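Cellulase (Xanthomonas axonopodis pv. citri, PDB 4W7W) probably hydrolyses the beta-1,4-glucosidic bonds of cellulose, as a family 5 glycoside hydrolase with a cello-oligosaccharide held in its (alpha/beta)8 barrel. Local coordinates at residues Ala166-Gly169 with Thr170-Ile174; Phe70-Glu73 with Arg74-Glu78; Cys238-Asp241 with Ser242-Gln245. All blocks are in the same frame, centred on the assembly; numbering follows the deposited sequence. Where two conformers were deposited one is given.

Interaction 1 (Ala166-Gly169 with Thr170-Ile174); sequences AAQG and TITAI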
# COMPACT_ATOMS: atom_id res chain seq x y z
N ALA A 166 12.96 11.04 6.29
CA ALA A 166 13.29 9.71 5.79
C ALA A 166 12.69 9.49 4.41
O ALA A 166 13.35 8.95 3.51
CB ALA A 166 12.80 8.63 6.75
N ALA A 167 11.44 9.93 4.22
CA ALA A 167 10.79 9.81 2.93
C ALA A 167 11.51 10.65 1.87
O ALA A 167 11.71 10.18 0.75
CB ALA A 167 9.34 10.23 3.06
N GLN A 168 11.91 11.86 2.22
CA GLN A 168 12.65 12.70 1.28
C GLN A 168 13.93 12.00 0.83
O GLN A 168 14.27 11.99 -0.36
CB GLN A 168 12.98 14.06 1.89
CG GLN A 168 13.72 14.96 0.91
CD GLN A 168 12.87 15.34 -0.27
OE1 GLN A 168 11.94 16.14 -0.13
NE2 GLN A 168 13.15 14.74 -1.43
N GLY A 169 14.67 11.47 1.78
CA GLY A 169 15.91 10.79 1.43
C GLY A 169 15.67 9.62 0.49
O GLY A 169 16.45 9.36 -0.41
N THR A 170 14.56 8.93 0.70
CA THR A 170 14.22 7.80 -0.14
C THR A 170 13.82 8.23 -1.55
O THR A 170 14.26 7.63 -2.54
CB THR A 170 13.11 7.02 0.56
OG1 THR A 170 13.58 6.54 1.82
CG2 THR A 170 12.70 5.83 -0.26
N ILE A 171 12.97 9.25 -1.65
CA ILE A 171 12.59 9.80 -2.96
C ILE A 171 13.84 10.23 -3.72
O ILE A 171 14.02 9.90 -4.89
CB ILE A 171 11.62 10.98 -2.77
CG1 ILE A 171 10.27 10.49 -2.24
CG2 ILE A 171 11.46 11.76 -4.06
CD1 ILE A 171 9.46 11.60 -1.61
N THR A 172 14.72 10.95 -3.05
CA THR A 172 15.94 11.43 -3.67
C THR A 172 16.77 10.26 -4.19
O THR A 172 17.28 10.29 -5.31
CB THR A 172 16.72 12.31 -2.69
OG1 THR A 172 15.93 13.49 -2.47
CG2 THR A 172 18.10 12.67 -3.20
N ALA A 173 16.93 9.24 -3.35
CA ALA A 173 17.71 8.06 -3.73
C ALA A 173 17.14 7.40 -4.98
O ALA A 173 17.87 6.98 -5.88
CB ALA A 173 17.80 7.08 -2.58
N ILE A 174 15.82 7.27 -5.03
CA ILE A 174 15.18 6.66 -6.18
C ILE A 174 15.45 7.51 -7.42
O ILE A 174 15.82 6.98 -8.47
CB ILE A 174 13.67 6.48 -5.94
CG1 ILE A 174 13.44 5.39 -4.88
CG2 ILE A 174 12.93 6.18 -7.24
CD1 ILE A 174 12.04 5.38 -4.29
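From A166 to A173 the backbone is bonded i to i+4 in the pattern of a regular alpha-helix, as in the bond from I171 N to A167 O, 2.9 Å long with 171° at its hydrogen.

In the conformer given, the hydroxyl of T170 reaches back to the carbonyl one turn earlier: with OG1 beside its own backbone N (chi1 -62°), it donates to A166 O at 3.0 Å. Two donors therefore grip that carbonyl oxygen, the amide and the hydroxyl of one residue, reaching it from opposite faces of the carbonyl plane. This back-bonding to the i-4 carbonyl gives the hydroxyl of a buried residue an acceptor within its own helix. T172 adopts the same rotamer, which brings its OG1 to 3.1 Å from Q168 O. The side chain of Q168, bent at chi2, crosses that of T172, and NE2 lies 3.2 Å from T172 OG1; NE2 donates to the carbonyl of K213 in a neighbouring loop. I171 lays CG1 3.3 Å from A167 O.

Helix 160-176 links strands 147-150 and 183-186 in a beta-alpha-beta unit of the barrel: A167 and I171 pack on V185 of strand 183-186, I174 on I183, while T170 and A173 face helix 127-141 through L130, W134 and A131.

Interaction 2 (Phe70-Glu73 with Arg74-Glu78); sequences FLWE and RVQPE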
# COMPACT_ATOMS: atom_id res chain seq x y z
N PHE A 70 5.77 -7.24 0.70
CA PHE A 70 6.89 -8.13 0.96
C PHE A 70 7.74 -7.49 2.04
O PHE A 70 7.56 -6.31 2.39
CB PHE A 70 7.71 -8.43 -0.30
CG PHE A 70 8.33 -7.21 -0.90
CD1 PHE A 70 7.62 -6.47 -1.80
CD2 PHE A 70 9.60 -6.79 -0.54
CE1 PHE A 70 8.13 -5.34 -2.37
CE2 PHE A 70 10.13 -5.64 -1.09
CZ PHE A 70 9.40 -4.91 -2.01
N LEU A 71 8.63 -8.28 2.63
CA LEU A 71 9.42 -7.78 3.77
C LEU A 71 10.79 -7.29 3.39
O LEU A 71 11.56 -7.95 2.65
CB LEU A 71 9.62 -8.85 4.83
CG LEU A 71 8.35 -9.41 5.45
CD1 LEU A 71 8.73 -10.33 6.59
CD2 LEU A 71 7.44 -8.29 5.94
N TRP A 72 11.14 -6.14 3.95
CA TRP A 72 12.48 -5.59 3.84
C TRP A 72 13.53 -6.62 4.24
O TRP A 72 14.53 -6.81 3.55
CB TRP A 72 12.54 -4.34 4.73
CG TRP A 72 13.75 -3.48 4.59
CD1 TRP A 72 14.86 -3.70 3.83
CD2 TRP A 72 13.96 -2.25 5.28
NE1 TRP A 72 15.77 -2.69 4.03
CE2 TRP A 72 15.23 -1.78 4.90
CE3 TRP A 72 13.21 -1.52 6.20
CZ2 TRP A 72 15.77 -0.60 5.41
CZ3 TRP A 72 13.74 -0.36 6.73
CH2 TRP A 72 15.01 0.09 6.33
N GLU A 73 13.29 -7.33 5.33
CA GLU A 73 14.26 -8.30 5.84
C GLU A 73 14.47 -9.48 4.92
O GLU A 73 15.52 -10.12 4.96
CB GLU A 73 13.82 -8.82 7.20
CG GLU A 73 13.69 -7.75 8.28
CD GLU A 73 12.33 -7.07 8.36
OE1 GLU A 73 11.50 -7.19 7.43
OE2 GLU A 73 12.09 -6.36 9.36
N ARG A 74 13.45 -9.80 4.11
CA ARG A 74 13.54 -10.92 3.18
C ARG A 74 14.18 -10.52 1.86
O ARG A 74 14.88 -11.34 1.25
CB ARG A 74 12.17 -11.57 2.97
CG ARG A 74 11.68 -12.26 4.23
CD ARG A 74 10.33 -12.95 4.08
NE ARG A 74 10.02 -13.67 5.31
CZ ARG A 74 8.82 -13.80 5.86
NH1 ARG A 74 7.73 -13.33 5.28
NH2 ARG A 74 8.72 -14.43 7.02
N VAL A 75 13.98 -9.27 1.41
CA VAL A 75 14.62 -8.83 0.18
C VAL A 75 16.03 -8.30 0.40
O VAL A 75 16.83 -8.28 -0.53
CB VAL A 75 13.73 -7.82 -0.57
CG1 VAL A 75 13.86 -6.41 -0.01
CG2 VAL A 75 14.02 -7.84 -2.06
N GLN A 76 16.34 -7.86 1.62
CA GLN A 76 17.66 -7.28 1.94
C GLN A 76 18.04 -7.75 3.32
O GLN A 76 17.78 -7.06 4.30
CB GLN A 76 17.64 -5.75 1.86
CG GLN A 76 19.04 -5.16 1.89
CD GLN A 76 19.06 -3.63 1.90
OE1 GLN A 76 18.17 -2.99 2.46
NE2 GLN A 76 20.07 -3.05 1.29
N PRO A 77 18.68 -8.94 3.40
CA PRO A 77 18.90 -9.57 4.71
C PRO A 77 19.93 -8.90 5.61
O PRO A 77 20.00 -9.23 6.79
CB PRO A 77 19.34 -11.00 4.36
CG PRO A 77 19.00 -11.21 2.94
CD PRO A 77 18.89 -9.88 2.28
N GLU A 78 20.70 -7.96 5.07
CA GLU A 78 21.58 -7.11 5.88
C GLU A 78 21.38 -5.69 5.45
O GLU A 78 21.35 -5.40 4.25
CB GLU A 78 23.03 -7.50 5.68
CG GLU A 78 23.37 -8.86 6.23
CD GLU A 78 23.38 -8.91 7.75
OE1 GLU A 78 23.47 -7.84 8.40
OE2 GLU A 78 23.30 -10.03 8.31
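W72 and Q76 both carry CG anti to the backbone N (chi1 -170° and -168°), which sends their side chains out alongside each other from a short helix, 72-75, at the C-terminal end of strand 65-70 of the (beta/alpha)8, or TIM, barrel. The indole NE1 donates to Q76 OE1 at 2.9 Å; the acceptor is only 1° out of the ring plane, and the donor lies in the plane of the amide carbonyl. Q76 NE2 is held by the carbonyl of G81 and by D132, so both ends of the amide are engaged and its rotation is fixed.

L71 is the N-cap residue. Its carbonyl oxygen accepts from V75 N at 3.0 Å and, weakly, from R74 N. The L71 side chain runs beside that of R74, and CD1 rests over one face of the guanidinium, 3.4 Å from NH1. That group is bonded to loop carbonyls of A32, F34, K38 and P40, which ties the helix to the loop bearing the glycan-binding residue F34. E73, by contrast, turns its carboxylate to S116 and N111.

V75 CG1 meets the edge of the F70 ring at CE2, 4.0 Å away, and P77 CA makes a CH...O contact of 3.4 Å with E73 O.

Interaction 3 (Cys238-Asp241 with Ser242-Gln245); sequences CTSD and SVGQ
S240 OG accepts a hydrogen bond from S242 N at 3.0 Å, close to straight with 162° at the hydrogen, which makes S240-S242 an ST turn leading into helix 243-258. The position of that oxygen follows from chi1 of 81°, which sets it between the backbone N and the carbonyl carbon of S240 and turns it toward the start of the helix. The same oxygen lies 3.0 Å from the N of V243, the first helical residue.

A second connection runs through water 1, which donates to D241 OD1 at 2.8 Å and to S242 OG at 2.7 Å, bridging adjacent side chains. The other carboxylate oxygen, D241 OD2, forms a salt bridge with K277. S242 occupies the N-cap position, but rather than capping the helix its hydroxyl bonds to E246, one turn further along.

The methyls of V243 pack against two oxygens of the loop. CG2 sits 3.6 Å from T239 OG1 and CG1 3.6 Å from S240 O, with the T239 and V243 side chains crossing at about a right angle.

The segment 238-241 lies near the end of the loop that leads from barrel strand 219-226 into helix 243-258. C238 fastens it by a disulfide to C275 of helix 273-288, the helix that also supplies K277, while C238 and V243 pack on L227, just beyond strand 219-226.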
# COMPACT_ATOMS: atom_id res chain seq x y z
N CYS A 238 -18.41 -1.33 10.51
CA CYS A 238 -18.30 0.03 10.00
C CYS A 238 -19.17 0.85 10.91
O CYS A 238 -20.35 0.54 11.10
CB CYS A 238 -18.74 0.09 8.56
SG CYS A 238 -17.83 -1.08 7.51
N THR A 239 -18.60 1.89 11.51
CA THR A 239 -19.30 2.60 12.58
C THR A 239 -20.53 3.35 12.09
O THR A 239 -21.40 3.63 12.89
CB THR A 239 -18.37 3.54 13.33
OG1 THR A 239 -17.78 4.47 12.43
CG2 THR A 239 -17.30 2.74 14.07
N SER A 240 -20.60 3.67 10.81
CA SER A 240 -21.82 4.17 10.19
C SER A 240 -21.81 3.83 8.72
O SER A 240 -20.79 3.37 8.20
CB SER A 240 -21.97 5.67 10.35
OG SER A 240 -21.21 6.34 9.35
N ASP A 241 -22.93 4.09 8.06
CA ASP A 241 -23.03 3.84 6.62
C ASP A 241 -22.39 4.94 5.77
O ASP A 241 -22.43 4.85 4.56
CB ASP A 241 -24.47 3.53 6.20
CG ASP A 241 -25.44 4.66 6.43
OD1 ASP A 241 -24.99 5.81 6.60
OD2 ASP A 241 -26.67 4.39 6.42
N SER A 242 -21.79 5.95 6.40
CA SER A 242 -21.16 7.06 5.69
C SER A 242 -19.76 7.41 6.17
O SER A 242 -19.16 8.36 5.67
CB SER A 242 -22.05 8.30 5.79
OG SER A 242 -22.21 8.68 7.15
N VAL A 243 -19.24 6.64 7.11
CA VAL A 243 -17.99 7.03 7.78
C VAL A 243 -16.78 7.00 6.86
O VAL A 243 -15.85 7.78 7.03
CB VAL A 243 -17.74 6.21 9.05
CG1 VAL A 243 -17.50 4.73 8.77
CG2 VAL A 243 -16.61 6.80 9.88
N GLY A 244 -16.77 6.09 5.89
CA GLY A 244 -15.63 6.02 4.98
C GLY A 244 -15.40 7.30 4.20
O GLY A 244 -14.31 7.86 4.23
N GLN A 245 -16.43 7.76 3.49
CA GLN A 245 -16.28 9.01 2.74
C GLN A 245 -15.99 10.17 3.67
O GLN A 245 -15.16 11.02 3.35
CB GLN A 245 -17.46 9.29 1.79
CG GLN A 245 -18.79 9.58 2.46
CD GLN A 245 -18.98 11.03 2.86
OE1 GLN A 245 -18.21 11.92 2.49
NE2 GLN A 245 -20.03 11.28 3.63
O HOH W 1 -24.47 7.86 8.43

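How the interactions relate
Along the chain the order is interaction 2, interaction 1, interaction 3, all in the helices and loops around the closed barrel of eight parallel strands. Interaction 2 follows strand 65-70, interaction 1 lies in the helix between strands 147-150 and 183-186, and interaction 3 opens the helix after strand 219-226. Interactions 1 and 2 have centres 18 Å apart and nearest atoms about 8 Å apart; helix 127-141 contacts both, through W134 and L133 among others. Interaction 3 lies across the chain's centre, 35 and 36 Å from interactions 1 and 2 between centres. None touches another: they are separate local contacts, two on one side of the glycan-binding barrel and one on the other.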